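Local coordinates for putative sulfurtransferase DsrE (Allochromatium vinosum, PDB 2HY5) that probably carries sulfur as a persulfide and transfers it during the oxidation of intracellular sulfur, in a complex with DsrF and DsrH, at the interface of chains A and B and the interface of chains A and C. Numbering follows the deposited sequence. Chains: chain A/B, Putative sulfurtransferase dsrE; chain C, Intracellular sulfur oxidation protein dsrF.

Chain A takes part in both contacts with different elements, the centres of their C-alpha atoms lying about 27 Å apart. Contact 1 is two-fold symmetric and joins two DsrE copies through loop residues, the 3-10 helix 41-47 and the end of helix 79-85; contact 2 joins DsrE to DsrF through the end of helix 113-121 and strand 124-128. The chain A residues described do not overlap, and in the deposited assembly one DsrE subunit touches both partners at once. Contact 1 centres about 13 Å from A:Cys78, the likely persulfide cysteine at the end of strand 75-78, directly before helix 79-85, which ends in A:Arg85.

Contact 1: the interface of chains A and B. Residues chain A 8-9, 13, 42, 45, 85; chain B 8-9, 13, 42, 45, 85.
A:Gln13 and B:Asp42 meet tip to tip across the two-fold axis of the DsrE pair, amide against carboxylate, with their planes only 10° apart and stacked. CD of A:Gln13 lies 3.2 Å from CG of B:Asp42, and the twin contact has the chains exchanged. The stack depends on the shape of the glutamine: CG is anti to the backbone N, and a bend at chi2 (90°) turns the amide over the aspartate.

B:Arg85 meets the same amide obliquely, its guanidinium plane 82° from that of the glutamine. Its NH2 donates to the amide oxygen OE1 of A:Gln13 at 2.8 Å, nearly along the C=O axis, with the oxygen close to the guanidinium plane. The backbone N of B:Asp42 adds a weak, bent hydrogen bond to this OE1, and both bonds help to hold the amide over the carboxylate. NE2 of A:Gln13 lies 2.9 Å from OE1 of B:Glu9, whose carboxylate approaches obliquely and steep to the amide, but the N-H points away: this is proximity, not a hydrogen bond.

The aspartate in turn positions the arginine: NE of B:Arg85 forms a salt bridge of 2.6 Å with OD1 of B:Asp42, in the guanidinium plane and on the anti lone pair of the oxygen. The chain of B:Arg85 is extended from CG to NE, so its guanidinium holds its own aspartate through NE and the other subunit's glutamine through NH2. OE1 of A:Gln13 and OD1 of B:Asp42, both acceptors, also come close, an unfavourable pairing that the guanidinium bonded to both probably offsets.

Near the axis, A:Asn45 and B:Asn45 point tip to tip, their amides steeply inclined to each other. Two waters link the paired aspartates. Water 1 lies 3.0 Å from OD2 of A:Asp42 and 2.7 Å from OD2 of B:Asp42. Water 2 reverses the pair, 2.7 Å from OD2 of A:Asp42 and 3.0 Å from OD2 of B:Asp42.

Contact 2: the interface of chains A and C. Residues chain A 119-120, 122, 125; chain C 6, 8, 35, 37, 132.
The C-terminal end of helix 113-121 in DsrE, a member of the DsrE/TusD family, meets DsrF of the related DsrF/TusC family beside its strands 7-12 and 132-135. Here C:Lys6, just before strand 7-12, reaches the backbone carbonyls at the helix end. CG is anti to its carbonyl carbon (chi1 -76°), and beyond CG the chain is extended, delivering the side-chain amino nitrogen NZ tip first.

NZ donates to the carbonyl O of A:Ala119 at 3.0 Å, in the carbonyl plane. The bond to O of A:Ile120, at 2.9 Å, comes from above the carbonyl plane, so it is less well directed. O of A:Ala122 lies 2.5 Å from NZ, a very short hydrogen bond by its chemistry. Water 4, 2.8 Å from NZ, also bonds this last carbonyl. The negative end of the helix dipole would probably favour a protonated lysine. An alanine here in place of C:Lys6 removes the amino group that the helix-end carbonyls share, and would probably weaken the hold of DsrF on DsrE.

Alongside, A:Ile120 packs between two phenylalanines and the flank of a glutamine. Its CG1 is anti to the carbonyl carbon (chi1 -65°), and chi2 of 179° extends CD1 outward between C:Phe35 and C:Gln37. CD1 lies 3.6 Å from CD2 of the C:Phe35 ring, which it meets obliquely. At about a right angle to the isoleucine, C:Phe8 brings its ring tip CZ to 3.7 Å from CG1 of A:Ile120, and the same CZ touches CB of A:Ala119.

C:Gln37, bent at chi2, lays its CG and amide against CD1 of the isoleucine. Two bonds within DsrF fix the rotation of that amide: NE2 donates to O of C:Phe35 at 2.8 Å, while OE1 accepts from the backbone N of C:Lys6.

Contact 1: the interface of chains A and B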
ATOM      1  N   ASN A   8     -10.881   3.091   1.838  1.00  7.64           N
ATOM      2  CA  ASN A   8      -9.924   2.503   2.777  1.00  9.46           C
ATOM      3  C   ASN A   8      -8.544   3.124   2.892  1.00  9.65           C
ATOM      4  O   ASN A   8      -7.735   2.666   3.703  1.00 11.41           O
ATOM      5  CB  ASN A   8      -9.708   1.023   2.452  1.00 11.23           C
ATOM      6  CG  ASN A   8     -11.000   0.236   2.390  1.00 12.97           C
ATOM      7  OD1 ASN A   8     -11.969   0.550   3.076  1.00 17.03           O
ATOM      8  ND2 ASN A   8     -11.004  -0.817   1.585  1.00 15.14           N
ATOM      9  N   GLU A   9      -8.256   4.142   2.096  1.00  7.13           N
ATOM     10  CA  GLU A   9      -6.931   4.741   2.139  1.00  9.24           C
ATOM     11  C   GLU A   9      -6.935   6.226   2.417  1.00  8.96           C
ATOM     12  O   GLU A   9      -7.909   6.923   2.138  1.00  7.74           O
ATOM     13  CB  GLU A   9      -6.210   4.482   0.820  1.00 13.85           C
ATOM     14  CG  GLU A   9      -6.193   3.028   0.408  1.00 15.78           C
ATOM     15  CD  GLU A   9      -5.594   2.121   1.467  1.00 19.40           C
ATOM     16  OE1 GLU A   9      -4.665   2.564   2.175  1.00 17.02           O
ATOM     17  OE2 GLU A   9      -6.040   0.958   1.577  1.00 20.79           O
ATOM     18  N   GLN A  13      -1.807   9.806  -0.532  1.00  8.42           N
ATOM     19  CA  GLN A  13      -0.937   8.626  -0.545  1.00  7.31           C
ATOM     20  C   GLN A  13      -1.386   7.626  -1.607  1.00  6.96           C
ATOM     21  O   GLN A  13      -0.565   7.047  -2.307  1.00  5.55           O
ATOM     22  CB  GLN A  13      -0.938   7.947   0.827  1.00  6.97           C
ATOM     23  CG  GLN A  13       0.042   6.773   0.944  1.00 10.01           C
ATOM     24  CD  GLN A  13       1.423   7.187   1.420  1.00 14.12           C
ATOM     25  OE1 GLN A  13       1.743   8.374   1.503  1.00 11.41           O
ATOM     26  NE2 GLN A  13       2.254   6.201   1.741  1.00 14.59           N
ATOM     27  N   ASP A  42      -6.978   3.609   6.917  1.00  5.88           N
ATOM     28  CA  ASP A  42      -6.367   4.932   6.757  1.00  8.42           C
ATOM     29  C   ASP A  42      -7.333   5.905   6.086  1.00  7.54           C
ATOM     30  O   ASP A  42      -7.071   7.105   6.013  1.00  7.86           O
ATOM     31  CB  ASP A  42      -5.084   4.838   5.925  1.00 14.33           C
ATOM     32  CG  ASP A  42      -3.847   4.624   6.775  1.00 19.72           C
ATOM     33  OD1 ASP A  42      -3.981   4.503   8.013  1.00 21.63           O
ATOM     34  OD2 ASP A  42      -2.737   4.579   6.201  1.00 22.13           O
ATOM     35  N   ASN A  45      -8.420   9.291   7.522  1.00  6.47           N
ATOM     36  CA  ASN A  45      -7.599  10.491   7.413  1.00  7.18           C
ATOM     37  C   ASN A  45      -8.108  11.502   6.378  1.00  7.41           C
ATOM     38  O   ASN A  45      -7.541  12.586   6.226  1.00  6.86           O
ATOM     39  CB  ASN A  45      -6.143  10.094   7.125  1.00 10.56           C
ATOM     40  CG  ASN A  45      -5.479   9.403   8.318  1.00 14.59           C
ATOM     41  OD1 ASN A  45      -4.509   8.656   8.161  1.00 15.96           O
ATOM     42  ND2 ASN A  45      -5.994   9.660   9.516  1.00 13.37           N
ATOM     43  N   ARG A  85      -5.710   6.089  14.667  1.00  9.27           N
ATOM     44  CA  ARG A  85      -4.953   7.015  13.839  1.00  8.22           C
ATOM     45  C   ARG A  85      -4.907   8.492  14.215  1.00  9.20           C
ATOM     46  O   ARG A  85      -4.113   9.249  13.653  1.00  8.23           O
ATOM     47  CB  ARG A  85      -5.424   6.847  12.398  1.00  9.00           C
ATOM     48  CG  ARG A  85      -5.243   5.413  11.903  1.00  8.93           C
ATOM     49  CD  ARG A  85      -5.849   5.208  10.534  1.00  7.78           C
ATOM     50  NE  ARG A  85      -5.543   3.893   9.973  1.00  7.89           N
ATOM     51  CZ  ARG A  85      -6.069   2.743  10.386  1.00  7.54           C
ATOM     52  NH1 ARG A  85      -6.940   2.719  11.382  1.00  8.89           N
ATOM     53  NH2 ARG A  85      -5.741   1.610   9.770  1.00  8.66           N
TER
ATOM     54  N   ASN B   8       8.254   5.572   5.669  1.00  7.64           N
ATOM     55  CA  ASN B   8       7.319   6.090   4.670  1.00  9.46           C
ATOM     56  C   ASN B   8       5.839   5.797   4.839  1.00  9.65           C
ATOM     57  O   ASN B   8       5.030   6.254   4.028  1.00 11.41           O
ATOM     58  CB  ASN B   8       7.704   5.587   3.277  1.00 11.23           C
ATOM     59  CG  ASN B   8       9.144   5.887   2.916  1.00 12.97           C
ATOM     60  OD1 ASN B   8       9.717   6.878   3.361  1.00 17.03           O
ATOM     61  ND2 ASN B   8       9.723   5.042   2.076  1.00 15.14           N
ATOM     62  N   GLU B   9       5.472   5.040   5.862  1.00  7.13           N
ATOM     63  CA  GLU B   9       4.070   4.696   6.039  1.00  9.24           C
ATOM     64  C   GLU B   9       3.505   5.085   7.386  1.00  8.96           C
ATOM     65  O   GLU B   9       4.233   5.203   8.371  1.00  7.74           O
ATOM     66  CB  GLU B   9       3.882   3.196   5.835  1.00 13.85           C
ATOM     67  CG  GLU B   9       4.463   2.679   4.538  1.00 15.78           C
ATOM     68  CD  GLU B   9       3.920   3.401   3.318  1.00 19.40           C
ATOM     69  OE1 GLU B   9       2.736   3.798   3.340  1.00 17.02           O
ATOM     70  OE2 GLU B   9       4.673   3.552   2.331  1.00 20.79           O
ATOM     71  N   GLN B  13      -1.447   0.930   9.836  1.00  8.42           N
ATOM     72  CA  GLN B  13      -1.839   0.531   8.481  1.00  7.31           C
ATOM     73  C   GLN B  13      -0.804  -0.406   7.864  1.00  6.96           C
ATOM     74  O   GLN B  13      -1.152  -1.384   7.215  1.00  5.55           O
ATOM     75  CB  GLN B  13      -2.006   1.763   7.588  1.00  6.97           C
ATOM     76  CG  GLN B  13      -2.535   1.451   6.183  1.00 10.01           C
ATOM     77  CD  GLN B  13      -4.051   1.479   6.091  1.00 14.12           C
ATOM     78  OE1 GLN B  13      -4.753   1.554   7.101  1.00 11.41           O
ATOM     79  NE2 GLN B  13      -4.565   1.424   4.867  1.00 14.59           N
ATOM     80  N   ASP B  42       3.122   9.109   4.105  1.00  5.88           N
ATOM     81  CA  ASP B  42       2.182   8.869   5.204  1.00  8.42           C
ATOM     82  C   ASP B  42       2.923   8.639   6.520  1.00  7.54           C
ATOM     83  O   ASP B  42       2.313   8.587   7.587  1.00  7.86           O
ATOM     84  CB  ASP B  42       1.296   7.657   4.904  1.00 14.33           C
ATOM     85  CG  ASP B  42       0.009   8.032   4.193  1.00 19.72           C
ATOM     86  OD1 ASP B  42      -0.183   9.230   3.889  1.00 21.63           O
ATOM     87  OD2 ASP B  42      -0.811   7.122   3.940  1.00 22.13           O
ATOM     88  N   ASN B  45       2.379  10.636   9.748  1.00  6.47           N
ATOM     89  CA  ASN B  45       1.276  10.366  10.662  1.00  7.18           C
ATOM     90  C   ASN B  45       1.696   9.646  11.949  1.00  7.41           C
ATOM     91  O   ASN B  45       0.872   9.409  12.836  1.00  6.86           O
ATOM     92  CB  ASN B  45       0.178   9.582   9.927  1.00 10.56           C
ATOM     93  CG  ASN B  45      -0.533  10.427   8.867  1.00 14.59           C
ATOM     94  OD1 ASN B  45      -1.116   9.896   7.918  1.00 15.96           O
ATOM     95  ND2 ASN B  45      -0.496  11.744   9.034  1.00 13.37           N
ATOM     96  N   ARG B  85      -1.046  16.192   4.642  1.00  9.27           N
ATOM     97  CA  ARG B  85      -1.795  15.242   5.451  1.00  8.22           C
ATOM     98  C   ARG B  85      -2.430  15.707   6.757  1.00  9.20           C
ATOM     99  O   ARG B  85      -3.233  14.981   7.346  1.00  8.23           O
ATOM    100  CB  ARG B  85      -0.905  14.028   5.694  1.00  9.00           C
ATOM    101  CG  ARG B  85      -0.455  13.380   4.385  1.00  8.93           C
ATOM    102  CD  ARG B  85       0.548  12.275   4.618  1.00  7.78           C
ATOM    103  NE  ARG B  85       0.866  11.534   3.398  1.00  7.89           N
ATOM    104  CZ  ARG B  85       1.600  11.998   2.390  1.00  7.54           C
ATOM    105  NH1 ARG B  85       2.107  13.219   2.432  1.00  8.89           N
ATOM    106  NH2 ARG B  85       1.853  11.215   1.344  1.00  8.66           N
TER
HETATM  107  O   HOH W   1      -3.034   5.719   3.484  1.00 20.97           O
HETATM  108  O   HOH W   2      -0.144   4.762   5.600  1.00 20.97           O
HETATM  109  O   HOH W   3      -4.797  13.357   5.947  1.00 24.55           O

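Contact 2: the interface of chains A and C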
ATOM      1  N   ALA A 119     -24.546  -1.106   3.624  1.00  8.68           N
ATOM      2  CA  ALA A 119     -24.454  -2.218   2.684  1.00 10.37           C
ATOM      3  C   ALA A 119     -25.808  -2.904   2.572  1.00 11.64           C
ATOM      4  O   ALA A 119     -26.170  -3.423   1.513  1.00 12.97           O
ATOM      5  CB  ALA A 119     -23.394  -3.219   3.148  1.00  8.07           C
ATOM      6  N   ILE A 120     -26.561  -2.901   3.665  1.00 11.43           N
ATOM      7  CA  ILE A 120     -27.883  -3.516   3.679  1.00 12.73           C
ATOM      8  C   ILE A 120     -28.908  -2.645   2.954  1.00 13.58           C
ATOM      9  O   ILE A 120     -29.725  -3.147   2.181  1.00 14.73           O
ATOM     10  CB  ILE A 120     -28.373  -3.750   5.127  1.00 13.04           C
ATOM     11  CG1 ILE A 120     -27.466  -4.771   5.824  1.00 13.13           C
ATOM     12  CG2 ILE A 120     -29.818  -4.221   5.120  1.00 13.10           C
ATOM     13  CD1 ILE A 120     -27.839  -5.051   7.268  1.00 15.53           C
ATOM     14  N   ALA A 122     -28.257  -0.002   0.754  1.00  8.19           N
ATOM     15  CA  ALA A 122     -27.893   0.345  -0.618  1.00  8.43           C
ATOM     16  C   ALA A 122     -28.028  -0.811  -1.602  1.00  8.13           C
ATOM     17  O   ALA A 122     -28.026  -1.980  -1.219  1.00 10.49           O
ATOM     18  CB  ALA A 122     -26.472   0.890  -0.656  1.00  8.38           C
ATOM     19  N   LEU A 125     -22.499  -1.763  -3.223  1.00  9.85           N
ATOM     20  CA  LEU A 125     -21.430  -1.387  -2.303  1.00  9.52           C
ATOM     21  C   LEU A 125     -20.171  -1.304  -3.154  1.00 10.53           C
ATOM     22  O   LEU A 125     -19.701  -2.316  -3.681  1.00 11.66           O
ATOM     23  CB  LEU A 125     -21.237  -2.443  -1.214  1.00  8.06           C
ATOM     24  CG  LEU A 125     -19.969  -2.293  -0.362  1.00  6.35           C
ATOM     25  CD1 LEU A 125     -20.018  -1.007   0.465  1.00  7.31           C
ATOM     26  CD2 LEU A 125     -19.839  -3.507   0.533  1.00  8.65           C
TER
ATOM     27  N   LYS C   6     -29.912 -10.282   2.809  1.00 19.87           N
ATOM     28  CA  LYS C   6     -28.854 -10.222   1.810  1.00 17.01           C
ATOM     29  C   LYS C   6     -27.705 -11.175   2.087  1.00 15.51           C
ATOM     30  O   LYS C   6     -27.489 -11.614   3.216  1.00 14.29           O
ATOM     31  CB  LYS C   6     -28.283  -8.811   1.711  1.00 20.52           C
ATOM     32  CG  LYS C   6     -29.161  -7.831   0.966  1.00 22.15           C
ATOM     33  CD  LYS C   6     -28.419  -6.525   0.768  1.00 20.48           C
ATOM     34  CE  LYS C   6     -29.239  -5.551  -0.051  1.00 24.25           C
ATOM     35  NZ  LYS C   6     -28.512  -4.272  -0.246  1.00 24.14           N
ATOM     36  N   PHE C   8     -23.810 -11.499   2.147  1.00 12.48           N
ATOM     37  CA  PHE C   8     -22.578 -10.725   2.235  1.00 11.31           C
ATOM     38  C   PHE C   8     -21.334 -11.602   2.220  1.00  9.73           C
ATOM     39  O   PHE C   8     -21.256 -12.588   2.955  1.00  9.98           O
ATOM     40  CB  PHE C   8     -22.554  -9.891   3.519  1.00 14.02           C
ATOM     41  CG  PHE C   8     -23.477  -8.706   3.501  1.00 16.32           C
ATOM     42  CD1 PHE C   8     -23.713  -7.982   4.667  1.00 19.31           C
ATOM     43  CD2 PHE C   8     -24.094  -8.296   2.324  1.00 19.21           C
ATOM     44  CE1 PHE C   8     -24.550  -6.869   4.661  1.00 20.35           C
ATOM     45  CE2 PHE C   8     -24.932  -7.182   2.308  1.00 19.72           C
ATOM     46  CZ  PHE C   8     -25.160  -6.469   3.477  1.00 19.60           C
ATOM     47  N   PHE C  35     -26.350  -8.005  12.621  1.00 15.27           N
ATOM     48  CA  PHE C  35     -27.342  -7.652  11.615  1.00 14.38           C
ATOM     49  C   PHE C  35     -28.061  -8.863  11.036  1.00 16.09           C
ATOM     50  O   PHE C  35     -28.957  -8.718  10.207  1.00 16.56           O
ATOM     51  CB  PHE C  35     -26.692  -6.838  10.492  1.00 12.54           C
ATOM     52  CG  PHE C  35     -26.196  -5.490  10.929  1.00  9.46           C
ATOM     53  CD1 PHE C  35     -25.013  -5.367  11.656  1.00  9.14           C
ATOM     54  CD2 PHE C  35     -26.925  -4.339  10.637  1.00 10.93           C
ATOM     55  CE1 PHE C  35     -24.560  -4.119  12.083  1.00 10.73           C
ATOM     56  CE2 PHE C  35     -26.482  -3.086  11.061  1.00 10.45           C
ATOM     57  CZ  PHE C  35     -25.296  -2.977  11.787  1.00 12.53           C
ATOM     58  N   GLN C  37     -27.444 -11.202   8.750  1.00 17.98           N
ATOM     59  CA  GLN C  37     -27.543 -11.339   7.298  1.00 17.31           C
ATOM     60  C   GLN C  37     -26.912 -12.688   6.976  1.00 17.55           C
ATOM     61  O   GLN C  37     -26.404 -13.355   7.873  1.00 17.47           O
ATOM     62  CB  GLN C  37     -26.766 -10.221   6.592  1.00 17.85           C
ATOM     63  CG  GLN C  37     -27.271  -8.818   6.896  1.00 18.16           C
ATOM     64  CD  GLN C  37     -28.722  -8.627   6.503  1.00 19.58           C
ATOM     65  OE1 GLN C  37     -29.078  -8.732   5.329  1.00 20.60           O
ATOM     66  NE2 GLN C  37     -29.569  -8.347   7.485  1.00 19.43           N
ATOM     67  N   ALA C 132     -23.287  -8.340  -1.865  1.00 11.52           N
ATOM     68  CA  ALA C 132     -22.333  -7.293  -1.538  1.00 11.08           C
ATOM     69  C   ALA C 132     -21.035  -7.954  -1.132  1.00 10.69           C
ATOM     70  O   ALA C 132     -21.040  -8.975  -0.442  1.00 11.08           O
ATOM     71  CB  ALA C 132     -22.857  -6.432  -0.400  1.00 15.84           C
TER
HETATM   72  O   HOH W   4     -30.919  -2.952  -0.993  1.00 29.68           O